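Local coordinates for protein putative oxidoreductase (Klebsiella pneumoniae subsp. pneumoniae MGH 78578, PDB 3E82) that is thought to act as an NAD(P)-dependent oxidoreductase of the Gfo/Idh/MocA family, although its substrate is not known, at residues Ala36-Arg41 against Pro51-Ile56; Phe124-Trp129 against Gly297-Tyr302; Arg128-Tyr133 against Arg254-Glu259; Pro182-Gln187 against Leu228-Leu233. All blocks are in the same frame, centred on the assembly; numbering follows the deposited sequence.

Interaction 1: residues Ala36-Arg41 against Pro51-Ile56; sequences AFVASR and PDVTVI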
# COMPACT_ATOMS: atom_id res chain seq x y z
N ALA B 36 -17.23 -21.93 34.99
CA ALA B 36 -17.21 -22.56 36.31
C ALA B 36 -15.82 -22.70 36.92
O ALA B 36 -15.68 -22.77 38.15
CB ALA B 36 -17.87 -23.92 36.23
N PHE B 37 -14.80 -22.75 36.07
CA PHE B 37 -13.43 -22.90 36.55
C PHE B 37 -12.45 -21.92 35.91
O PHE B 37 -12.61 -21.54 34.75
CB PHE B 37 -12.93 -24.32 36.29
CG PHE B 37 -13.77 -25.40 36.91
CD1 PHE B 37 -13.58 -25.77 38.24
CD2 PHE B 37 -14.76 -26.04 36.17
CE1 PHE B 37 -14.37 -26.77 38.81
CE2 PHE B 37 -15.55 -27.04 36.73
CZ PHE B 37 -15.35 -27.41 38.05
N VAL B 38 -11.45 -21.52 36.67
CA VAL B 38 -10.40 -20.64 36.20
C VAL B 38 -9.09 -21.20 36.74
O VAL B 38 -8.94 -21.38 37.96
CB VAL B 38 -10.59 -19.18 36.70
CG1 VAL B 38 -9.35 -18.35 36.38
CG2 VAL B 38 -11.80 -18.55 36.03
N ALA B 39 -8.15 -21.54 35.85
CA ALA B 39 -6.86 -22.06 36.30
C ALA B 39 -5.92 -20.87 36.41
O ALA B 39 -5.65 -20.18 35.41
CB ALA B 39 -6.32 -23.09 35.33
N SER B 40 -5.44 -20.62 37.62
CA SER B 40 -4.54 -19.52 37.90
C SER B 40 -3.87 -19.75 39.26
O SER B 40 -4.50 -20.28 40.18
CB SER B 40 -5.30 -18.20 37.92
OG SER B 40 -4.48 -17.12 38.36
N ARG B 41 -2.61 -19.34 39.36
CA ARG B 41 -1.84 -19.49 40.59
C ARG B 41 -2.19 -18.41 41.60
O ARG B 41 -1.73 -18.46 42.75
CB ARG B 41 -0.34 -19.40 40.29
CG ARG B 41 0.20 -20.48 39.37
CD ARG B 41 0.07 -21.85 40.01
NE ARG B 41 0.52 -22.91 39.11
CZ ARG B 41 0.58 -24.20 39.45
NH1 ARG B 41 0.21 -24.59 40.67
NH2 ARG B 41 0.99 -25.10 38.57
N PRO B 51 -15.99 -13.57 42.24
CA PRO B 51 -16.13 -14.06 43.61
C PRO B 51 -16.63 -15.48 43.76
O PRO B 51 -16.30 -16.15 44.74
CB PRO B 51 -17.10 -13.05 44.24
CG PRO B 51 -16.78 -11.79 43.51
CD PRO B 51 -16.67 -12.27 42.08
N ASP B 52 -17.42 -15.96 42.80
CA ASP B 52 -17.98 -17.30 42.92
C ASP B 52 -17.49 -18.37 41.96
O ASP B 52 -18.11 -19.43 41.87
CB ASP B 52 -19.51 -17.21 42.83
CG ASP B 52 -20.09 -16.24 43.85
OD1 ASP B 52 -19.78 -16.38 45.06
OD2 ASP B 52 -20.86 -15.33 43.45
N VAL B 53 -16.39 -18.14 41.25
CA VAL B 53 -15.89 -19.16 40.34
C VAL B 53 -14.90 -20.06 41.10
O VAL B 53 -14.29 -19.63 42.08
CB VAL B 53 -15.19 -18.52 39.11
CG1 VAL B 53 -13.80 -18.03 39.48
CG2 VAL B 53 -15.13 -19.52 37.98
N THR B 54 -14.76 -21.31 40.67
CA THR B 54 -13.82 -22.22 41.33
C THR B 54 -12.43 -22.09 40.70
O THR B 54 -12.27 -22.30 39.49
CB THR B 54 -14.28 -23.69 41.20
OG1 THR B 54 -15.59 -23.83 41.75
CG2 THR B 54 -13.32 -24.61 41.95
N VAL B 55 -11.43 -21.76 41.50
CA VAL B 55 -10.08 -21.61 40.98
C VAL B 55 -9.22 -22.85 41.20
O VAL B 55 -9.12 -23.34 42.32
CB VAL B 55 -9.34 -20.42 41.62
CG1 VAL B 55 -7.96 -20.27 41.00
CG2 VAL B 55 -10.14 -19.15 41.43
N ILE B 56 -8.62 -23.35 40.13
CA ILE B 56 -7.75 -24.52 40.23
C ILE B 56 -6.33 -24.06 39.90
O ILE B 56 -6.08 -23.52 38.82
CB ILE B 56 -8.17 -25.63 39.25
CG1 ILE B 56 -9.57 -26.13 39.60
CG2 ILE B 56 -7.17 -26.77 39.31
CD1 ILE B 56 -10.05 -27.26 38.71
O HOH W 1 -17.02 -24.47 39.73

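Interaction 2: residues Phe124-Trp129 against Gly297-Tyr302; sequences FHNRRW and GDQRQY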
# COMPACT_ATOMS: atom_id res chain seq x y z
N PHE B 124 -9.32 -18.57 18.61
CA PHE B 124 -9.97 -17.29 18.86
C PHE B 124 -9.75 -16.20 17.82
O PHE B 124 -9.13 -15.18 18.10
CB PHE B 124 -9.58 -16.79 20.26
CG PHE B 124 -10.48 -15.69 20.81
CD1 PHE B 124 -11.86 -15.88 20.91
CD2 PHE B 124 -9.93 -14.50 21.28
CE1 PHE B 124 -12.68 -14.88 21.48
CE2 PHE B 124 -10.74 -13.50 21.85
CZ PHE B 124 -12.11 -13.69 21.95
N HIS B 125 -10.24 -16.42 16.60
CA HIS B 125 -10.16 -15.40 15.55
C HIS B 125 -11.45 -14.64 15.80
O HIS B 125 -12.50 -14.92 15.22
CB HIS B 125 -10.14 -16.05 14.17
CG HIS B 125 -8.79 -16.59 13.79
ND1 HIS B 125 -7.68 -15.78 13.67
CD2 HIS B 125 -8.38 -17.84 13.47
CE1 HIS B 125 -6.65 -16.51 13.29
NE2 HIS B 125 -7.05 -17.76 13.16
N ASN B 126 -11.34 -13.68 16.70
CA ASN B 126 -12.46 -12.89 17.17
C ASN B 126 -12.75 -11.58 16.46
O ASN B 126 -13.53 -10.77 16.97
CB ASN B 126 -12.24 -12.60 18.66
CG ASN B 126 -11.07 -11.65 18.89
OD1 ASN B 126 -10.04 -11.74 18.23
ND2 ASN B 126 -11.24 -10.73 19.84
N ARG B 127 -12.16 -11.36 15.29
CA ARG B 127 -12.36 -10.08 14.61
C ARG B 127 -13.31 -10.13 13.42
O ARG B 127 -13.45 -9.15 12.68
CB ARG B 127 -11.00 -9.51 14.19
CG ARG B 127 -9.92 -9.56 15.29
CD ARG B 127 -10.28 -8.74 16.53
NE ARG B 127 -10.45 -7.32 16.23
CZ ARG B 127 -9.46 -6.44 16.12
NH1 ARG B 127 -8.20 -6.83 16.31
NH2 ARG B 127 -9.72 -5.18 15.80
N ARG B 128 -13.99 -11.26 13.23
CA ARG B 128 -14.92 -11.44 12.12
C ARG B 128 -16.24 -10.73 12.35
O ARG B 128 -17.10 -10.68 11.46
CB ARG B 128 -15.19 -12.93 11.91
CG ARG B 128 -13.94 -13.74 11.62
CD ARG B 128 -14.25 -15.22 11.46
NE ARG B 128 -13.05 -15.95 11.06
CZ ARG B 128 -13.04 -17.18 10.57
NH1 ARG B 128 -14.18 -17.86 10.41
NH2 ARG B 128 -11.88 -17.74 10.23
N TRP B 129 -16.42 -10.16 13.54
CA TRP B 129 -17.66 -9.47 13.86
C TRP B 129 -17.44 -8.01 14.25
O TRP B 129 -18.27 -7.41 14.93
CB TRP B 129 -18.38 -10.23 14.97
CG TRP B 129 -18.66 -11.63 14.54
CD1 TRP B 129 -19.73 -12.07 13.80
CD2 TRP B 129 -17.81 -12.77 14.72
NE1 TRP B 129 -19.59 -13.40 13.51
CE2 TRP B 129 -18.42 -13.86 14.06
CE3 TRP B 129 -16.58 -12.97 15.37
CZ2 TRP B 129 -17.85 -15.14 14.04
CZ3 TRP B 129 -16.02 -14.25 15.34
CH2 TRP B 129 -16.65 -15.31 14.68
N GLY B 297 -20.76 -3.88 15.94
CA GLY B 297 -19.87 -5.03 15.99
C GLY B 297 -20.11 -5.79 17.28
O GLY B 297 -20.55 -5.21 18.26
N ASP B 298 -19.85 -7.10 17.28
CA ASP B 298 -20.03 -7.89 18.50
C ASP B 298 -19.30 -9.22 18.48
O ASP B 298 -19.81 -10.22 17.98
CB ASP B 298 -21.51 -8.12 18.78
CG ASP B 298 -21.74 -8.88 20.08
OD1 ASP B 298 -20.82 -8.90 20.93
OD2 ASP B 298 -22.84 -9.45 20.25
N GLN B 299 -18.10 -9.25 19.05
CA GLN B 299 -17.32 -10.48 19.08
C GLN B 299 -17.94 -11.57 19.96
O GLN B 299 -17.46 -12.71 19.97
CB GLN B 299 -15.87 -10.18 19.50
CG GLN B 299 -15.69 -9.63 20.89
CD GLN B 299 -14.26 -9.18 21.12
OE1 GLN B 299 -13.35 -10.00 21.26
NE2 GLN B 299 -14.05 -7.86 21.15
N ARG B 300 -19.00 -11.25 20.70
CA ARG B 300 -19.66 -12.26 21.53
C ARG B 300 -20.18 -13.32 20.57
O ARG B 300 -20.48 -14.45 20.97
CB ARG B 300 -20.83 -11.65 22.32
CG ARG B 300 -20.44 -10.64 23.38
CD ARG B 300 -21.65 -9.90 23.97
NE ARG B 300 -22.68 -10.82 24.46
CZ ARG B 300 -23.79 -11.11 23.81
NH1 ARG B 300 -24.04 -10.56 22.62
NH2 ARG B 300 -24.66 -11.97 24.34
N GLN B 301 -20.30 -12.96 19.29
CA GLN B 301 -20.79 -13.89 18.28
C GLN B 301 -19.90 -15.13 18.23
O GLN B 301 -20.38 -16.23 17.99
CB GLN B 301 -20.83 -13.23 16.89
CG GLN B 301 -22.02 -12.31 16.65
CD GLN B 301 -23.36 -13.05 16.66
OE1 GLN B 301 -23.52 -14.06 15.98
NE2 GLN B 301 -24.32 -12.54 17.41
N TYR B 302 -18.60 -14.95 18.44
CA TYR B 302 -17.69 -16.10 18.42
C TYR B 302 -18.18 -17.16 19.42
O TYR B 302 -18.28 -18.33 19.08
CB TYR B 302 -16.27 -15.68 18.80
CG TYR B 302 -15.32 -16.86 18.84
CD1 TYR B 302 -14.71 -17.33 17.67
CD2 TYR B 302 -15.05 -17.54 20.04
CE1 TYR B 302 -13.87 -18.45 17.69
CE2 TYR B 302 -14.21 -18.66 20.07
CZ TYR B 302 -13.63 -19.11 18.89
OH TYR B 302 -12.82 -20.22 18.88

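Interaction 3: residues Arg128-Tyr133 against Arg254-Glu259; sequences RWDSDY and RADQQE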
# COMPACT_ATOMS: atom_id res chain seq x y z
N ARG B 128 -13.99 -11.26 13.23
CA ARG B 128 -14.92 -11.44 12.12
C ARG B 128 -16.24 -10.73 12.35
O ARG B 128 -17.10 -10.68 11.46
CB ARG B 128 -15.19 -12.93 11.91
CG ARG B 128 -13.94 -13.74 11.62
CD ARG B 128 -14.25 -15.22 11.46
NE ARG B 128 -13.05 -15.95 11.06
CZ ARG B 128 -13.04 -17.18 10.57
NH1 ARG B 128 -14.18 -17.86 10.41
NH2 ARG B 128 -11.88 -17.74 10.23
N TRP B 129 -16.42 -10.16 13.54
CA TRP B 129 -17.66 -9.47 13.86
C TRP B 129 -17.44 -8.01 14.25
O TRP B 129 -18.27 -7.41 14.93
CB TRP B 129 -18.38 -10.23 14.97
CG TRP B 129 -18.66 -11.63 14.54
CD1 TRP B 129 -19.73 -12.07 13.80
CD2 TRP B 129 -17.81 -12.77 14.72
NE1 TRP B 129 -19.59 -13.40 13.51
CE2 TRP B 129 -18.42 -13.86 14.06
CE3 TRP B 129 -16.58 -12.97 15.37
CZ2 TRP B 129 -17.85 -15.14 14.04
CZ3 TRP B 129 -16.02 -14.25 15.34
CH2 TRP B 129 -16.65 -15.31 14.68
N ASP B 130 -16.32 -7.45 13.81
CA ASP B 130 -15.98 -6.06 14.08
C ASP B 130 -16.83 -5.12 13.21
O ASP B 130 -17.13 -5.44 12.06
CB ASP B 130 -14.50 -5.82 13.79
CG ASP B 130 -13.59 -6.36 14.89
OD1 ASP B 130 -14.10 -7.09 15.77
OD2 ASP B 130 -12.38 -6.05 14.88
N SER B 131 -17.20 -3.98 13.78
CA SER B 131 -18.01 -3.00 13.07
C SER B 131 -17.40 -2.61 11.72
O SER B 131 -18.09 -2.62 10.70
CB SER B 131 -18.22 -1.75 13.94
OG SER B 131 -17.00 -1.12 14.27
N ASP B 132 -16.10 -2.28 11.70
CA ASP B 132 -15.46 -1.90 10.44
C ASP B 132 -15.49 -3.02 9.41
O ASP B 132 -15.86 -2.79 8.26
CB ASP B 132 -14.01 -1.43 10.67
CG ASP B 132 -13.24 -2.30 11.65
OD1 ASP B 132 -13.56 -3.51 11.80
OD2 ASP B 132 -12.30 -1.77 12.27
N TYR B 133 -15.10 -4.23 9.80
CA TYR B 133 -15.11 -5.36 8.89
C TYR B 133 -16.52 -5.69 8.39
O TYR B 133 -16.73 -5.85 7.19
CB TYR B 133 -14.51 -6.59 9.57
CG TYR B 133 -14.65 -7.87 8.77
CD1 TYR B 133 -13.94 -8.06 7.58
CD2 TYR B 133 -15.47 -8.90 9.21
CE1 TYR B 133 -14.04 -9.26 6.87
CE2 TYR B 133 -15.58 -10.10 8.51
CZ TYR B 133 -14.86 -10.27 7.34
OH TYR B 133 -14.94 -11.47 6.67
N ARG B 254 -11.99 4.91 10.82
CA ARG B 254 -11.69 4.43 12.16
C ARG B 254 -11.90 2.93 12.40
O ARG B 254 -12.69 2.28 11.72
CB ARG B 254 -12.53 5.25 13.16
CG ARG B 254 -12.15 5.08 14.63
CD ARG B 254 -13.07 5.91 15.53
NE ARG B 254 -14.47 5.58 15.29
CZ ARG B 254 -15.51 6.20 15.84
NH1 ARG B 254 -15.32 7.21 16.68
NH2 ARG B 254 -16.74 5.82 15.54
N ALA B 255 -11.18 2.39 13.38
CA ALA B 255 -11.28 0.97 13.71
C ALA B 255 -12.39 0.68 14.71
O ALA B 255 -12.86 1.58 15.42
CB ALA B 255 -9.96 0.47 14.26
N ASP B 256 -12.81 -0.58 14.76
CA ASP B 256 -13.83 -1.04 15.70
C ASP B 256 -13.36 -0.65 17.11
O ASP B 256 -12.16 -0.62 17.38
CB ASP B 256 -13.96 -2.57 15.56
CG ASP B 256 -14.79 -3.19 16.66
OD1 ASP B 256 -16.00 -3.42 16.45
OD2 ASP B 256 -14.23 -3.43 17.74
N GLN B 257 -14.30 -0.35 18.01
CA GLN B 257 -13.95 0.06 19.37
C GLN B 257 -14.19 -0.96 20.48
O GLN B 257 -14.10 -0.62 21.66
CB GLN B 257 -14.69 1.35 19.75
CG GLN B 257 -16.21 1.17 19.89
CD GLN B 257 -16.89 2.22 20.78
OE1 GLN B 257 -18.10 2.41 20.70
NE2 GLN B 257 -16.11 2.88 21.63
N GLN B 258 -14.51 -2.21 20.13
CA GLN B 258 -14.77 -3.20 21.17
C GLN B 258 -13.59 -3.39 22.11
O GLN B 258 -13.76 -3.46 23.32
CB GLN B 258 -15.14 -4.56 20.56
CG GLN B 258 -16.45 -4.55 19.82
CD GLN B 258 -16.73 -5.88 19.16
OE1 GLN B 258 -16.91 -6.90 19.84
NE2 GLN B 258 -16.74 -5.89 17.84
N GLU B 259 -12.38 -3.47 21.55
CA GLU B 259 -11.21 -3.65 22.40
C GLU B 259 -11.07 -2.52 23.42
O GLU B 259 -10.84 -2.78 24.60
CB GLU B 259 -9.93 -3.75 21.56
CG GLU B 259 -8.71 -4.11 22.40
CD GLU B 259 -7.41 -4.12 21.62
OE1 GLU B 259 -6.99 -3.05 21.12
OE2 GLU B 259 -6.80 -5.21 21.50
O HOH W 2 -16.93 -0.59 17.13

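Interaction 4: residues Pro182-Gln187 against Leu228-Leu233; sequences PHLIDQ and LHCSML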
# COMPACT_ATOMS: atom_id res chain seq x y z
N PRO B 182 -2.41 -11.58 11.93
CA PRO B 182 -3.48 -12.58 11.96
C PRO B 182 -4.92 -12.13 11.70
O PRO B 182 -5.59 -12.73 10.87
CB PRO B 182 -3.30 -13.22 13.34
CG PRO B 182 -1.81 -13.22 13.48
CD PRO B 182 -1.45 -11.81 13.02
N HIS B 183 -5.40 -11.08 12.37
CA HIS B 183 -6.79 -10.67 12.13
C HIS B 183 -6.96 -10.02 10.75
O HIS B 183 -8.01 -10.13 10.13
CB HIS B 183 -7.30 -9.74 13.23
CG HIS B 183 -6.83 -8.33 13.12
ND1 HIS B 183 -5.53 -7.95 13.37
CD2 HIS B 183 -7.49 -7.19 12.77
CE1 HIS B 183 -5.40 -6.65 13.18
NE2 HIS B 183 -6.58 -6.16 12.82
N LEU B 184 -5.91 -9.35 10.29
CA LEU B 184 -5.92 -8.71 8.97
C LEU B 184 -6.04 -9.81 7.91
O LEU B 184 -6.83 -9.69 6.96
CB LEU B 184 -4.62 -7.93 8.78
CG LEU B 184 -4.64 -6.40 8.88
CD1 LEU B 184 -5.62 -5.93 9.93
CD2 LEU B 184 -3.23 -5.88 9.16
N ILE B 185 -5.26 -10.87 8.08
CA ILE B 185 -5.28 -11.99 7.15
C ILE B 185 -6.60 -12.74 7.20
O ILE B 185 -7.23 -12.98 6.17
CB ILE B 185 -4.16 -13.00 7.46
CG1 ILE B 185 -2.79 -12.35 7.29
CG2 ILE B 185 -4.29 -14.23 6.55
CD1 ILE B 185 -1.67 -13.14 7.95
N ASP B 186 -7.03 -13.11 8.40
CA ASP B 186 -8.26 -13.87 8.58
C ASP B 186 -9.45 -13.22 7.88
O ASP B 186 -10.22 -13.90 7.22
CB ASP B 186 -8.57 -14.05 10.08
CG ASP B 186 -9.74 -14.97 10.32
OD1 ASP B 186 -9.70 -16.12 9.83
OD2 ASP B 186 -10.70 -14.55 10.99
N GLN B 187 -9.61 -11.91 8.05
CA GLN B 187 -10.70 -11.17 7.41
C GLN B 187 -10.61 -11.28 5.89
O GLN B 187 -11.61 -11.49 5.21
CB GLN B 187 -10.69 -9.69 7.84
CG GLN B 187 -11.17 -9.46 9.26
CD GLN B 187 -10.86 -8.06 9.80
OE1 GLN B 187 -10.05 -7.32 9.23
NE2 GLN B 187 -11.48 -7.70 10.93
N LEU B 228 -2.23 -5.70 3.05
CA LEU B 228 -2.37 -5.69 4.50
C LEU B 228 -1.17 -4.90 5.01
O LEU B 228 -0.03 -5.21 4.66
CB LEU B 228 -2.33 -7.13 5.04
CG LEU B 228 -3.30 -8.12 4.40
CD1 LEU B 228 -3.18 -9.47 5.12
CD2 LEU B 228 -4.74 -7.61 4.48
N HIS B 229 -1.43 -3.87 5.81
CA HIS B 229 -0.35 -3.01 6.29
C HIS B 229 -0.40 -2.73 7.79
O HIS B 229 -1.44 -2.34 8.33
CB HIS B 229 -0.39 -1.68 5.52
CG HIS B 229 0.78 -0.79 5.79
ND1 HIS B 229 1.96 -0.88 5.08
CD2 HIS B 229 0.98 0.17 6.72
CE1 HIS B 229 2.83 -0.01 5.57
NE2 HIS B 229 2.26 0.64 6.56
N CYS B 230 0.74 -2.92 8.44
CA CYS B 230 0.90 -2.69 9.88
C CYS B 230 2.06 -1.73 10.12
O CYS B 230 3.11 -1.85 9.49
CB CYS B 230 1.22 -4.01 10.60
SG CYS B 230 -0.04 -5.27 10.48
N SER B 231 1.89 -0.78 11.03
CA SER B 231 2.97 0.16 11.36
C SER B 231 2.78 0.81 12.73
O SER B 231 1.67 1.12 13.11
CB SER B 231 3.09 1.27 10.31
OG SER B 231 4.11 2.18 10.69
N MSE B 232 3.88 1.01 13.44
CA MSE B 232 3.84 1.65 14.76
C MSE B 232 4.14 3.14 14.64
O MSE B 232 4.18 3.85 15.65
CB MSE B 232 4.86 0.99 15.69
CG MSE B 232 4.56 -0.47 15.99
SE MSE B 232 2.89 -0.64 16.93
CE MSE B 232 3.58 -1.13 18.68
N LEU B 233 4.34 3.63 13.42
CA LEU B 233 4.63 5.05 13.23
C LEU B 233 3.72 5.76 12.25
O LEU B 233 4.14 6.14 11.16
CB LEU B 233 6.08 5.26 12.80
CG LEU B 233 7.09 5.43 13.93
CD1 LEU B 233 8.39 5.90 13.33
CD2 LEU B 233 6.58 6.45 14.95

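Interaction 1: residues Ala36-Arg41 against Pro51-Ile56
Phe37, Val38 and Ala39 pair in parallel register with Thr54, Val55 and Ile56. Four backbone hydrogen bonds join the strands. Thr54 N gives to Ala36 O, Val38 N to Thr54 O (3.0 Å) and Ile56 N to Val38 O (2.9 Å). The bond from Ser40 N to Ile56 O is the longest (3.2 Å) and the most bent, 139° at the hydrogen, with the donor above the carbonyl plane. CA-H...O contacts add to the ladder, as from Ala39 CA to Ile56 O (3.0 Å).

Apolar contacts lie on both faces of the sheet. On the face that carries Phe37, Ala39, Thr54 and Ile56, the side chains of Phe37 and Thr54 lie side by side, pointing the same way. Phe37 CD1 is 3.7 Å from Thr54 CB and 3.9 Å from Ile56 CD1. On the face of Val38 and Val55, Val53 CG2, anti to its own backbone N, meets Val38 CG2 at 4.0 Å, the two side chains crossing at about a right angle.

A water links the two strands, donating to Ala36 O and lying 2.6 Å from Thr54 OG1.

Strand 33-39, helix 43-49 and strand 54-56 form a beta-alpha-beta crossover at the edge of the Rossmann-type sheet. The direct strand-to-strand hydrogen bonds are all backbone to backbone; the side chains turn to the helices, Val38, Val53 and Val55 to Val46 of helix 43-49, Ile56 and Ala39 to Ala61 and Ala62 of helix 59-64.

Interaction 2: residues Phe124-Trp129 against Gly297-Tyr302
Asn126 ND2 donates to Gln299 OE1 at 2.6 Å, a short bond between two buried amides. The acceptor lies nearly in the Asn126 amide plane, whereas the donor stands above the Gln299 carbonyl plane, 41° out of it. CB of Asn126 already points toward the other segment, and chi1 of 69° sets CG between the backbone N and the carbonyl carbon. The backbone N of Gln299 is satisfied by Gln258 OE1.

The second bond across the contact runs from Asp298 N to Trp129 O, at 2.8 Å. Asp298 turns its carboxylate elsewhere: OD1 accepts from Arg300 N, a capping bond just ahead of the helix that contains residues 300-302, and also from Trp273 NE1, while OD2 forms a salt bridge with Arg300 NH1. The contact thus joins the loop that follows strand 121-123, the last strand of the Rossmann-type sheet, to the N-terminal end of a helix distant in sequence.

Aromatic groups fill the rest. Phe124 directs its edge at the face of Tyr302 in a T-shaped pair, centroids 5.2 Å apart and planes at 90°. Tyr302 OH is bonded to Ser122 OG. Gln301 CB lies over the five-membered ring of Trp129, 3.4 Å from its centroid and close to the ring normal, a CH-pi contact. Farther along the indole, Trp129 CZ3 packs 3.8 Å from Tyr302 CB.

Interaction 3: residues Arg128-Tyr133 against Arg254-Glu259
Asp256 holds CG anti to its backbone N (chi1 169°), while Asp132 places CG between its own N and carbonyl carbon; each carboxylate then accepts from the other segment's backbone. This reciprocal pair ties the residues leading into helix 131-142 to the loop between strand 248-252 and helix 258-263, the latter in the C-terminal alpha/beta domain. Asp256 also forms an Asx turn, its OD2 accepting from Gln258 N at 2.7 Å.

Ser131 N donates to Asp256 OD1 at 3.0 Å and almost straight, 170°, meeting the oxygen on its anti side. Gln258 NE2 reaches the same oxygen from the syn side at 2.9 Å, both donors coming from one face of the carboxylate; Gln258 OE1 is taken up by Gln299 N. In return, Asp256 N gives to Asp132 OD2 (2.8 Å), from above that carboxylate plane.

The Asp130 and Asp256 carboxylates stack with planes 15° apart, Asp130 OD1 lying 4.2 Å from Asp256 OD2. The salt bridge from Arg127 NE to Asp130 OD2 and the donors on Asp256 would be expected to ease the repulsion. Ser131 OG is bonded to Asp276 and to a water, which donates to it at 2.9 Å and accepts from Gln257 N at 2.8 Å.

Interaction 4: residues Pro182-Gln187 against Leu228-Leu233
Leu184 and Leu228 bury the most surface here, 84 and 69 Å², and both side chains leave the backbone toward the opposing segment. Their closest side-chain approach is loose, Leu184 CB to Leu228 CD1 at 4.2 Å, and each has a nearer partner.

Leu184 CD2 touches Cys230 SG at 3.5 Å. CB of Cys230 points toward the helix, and chi1 of -62° puts SG beside the backbone N. Leu228 CD1 meets Ile185 CG1 at 3.6 Å, the two side chains crossing at about a right angle, and Leu228 CD2 lies 3.9 Å from Leu184 O. No hydrogen bond joins the segments; the side-chain contacts are van der Waals.

Ser153 of strand 148-156 touches both leucines, and Val329 and Leu330 of helix 320-339 pack on Ile185. His229 points away from the helix, and its ring meets that of His150 of the second subunit.

The axes of segments 182-187 and 228-231 approach to 9.0 Å and run nearly antiparallel, at 167°. This is a helix laid against one face of a mixed beta-sheet, as in the C-terminal alpha/beta domain of the Gfo/Idh/MocA family.

Overall arrangement
Interaction 1 stands alone at the edge of the Rossmann-type sheet, its centre about 25 Å from that of interaction 2 and 34 Å from that of interaction 4. It is partly buried and relies on a backbone ladder. Interactions 2, 3 and 4 touch one another. Interactions 2 and 3 share Arg128 and Trp129 and are linked further through Gln258; the former is buried, mixing aromatic and amide groups, the latter partly buried and dominated by carboxylates. Buried interaction 4 has no hydrogen bond across its segments, yet its helix meets the 124-133 region through the Arg128-Asp186 salt bridge.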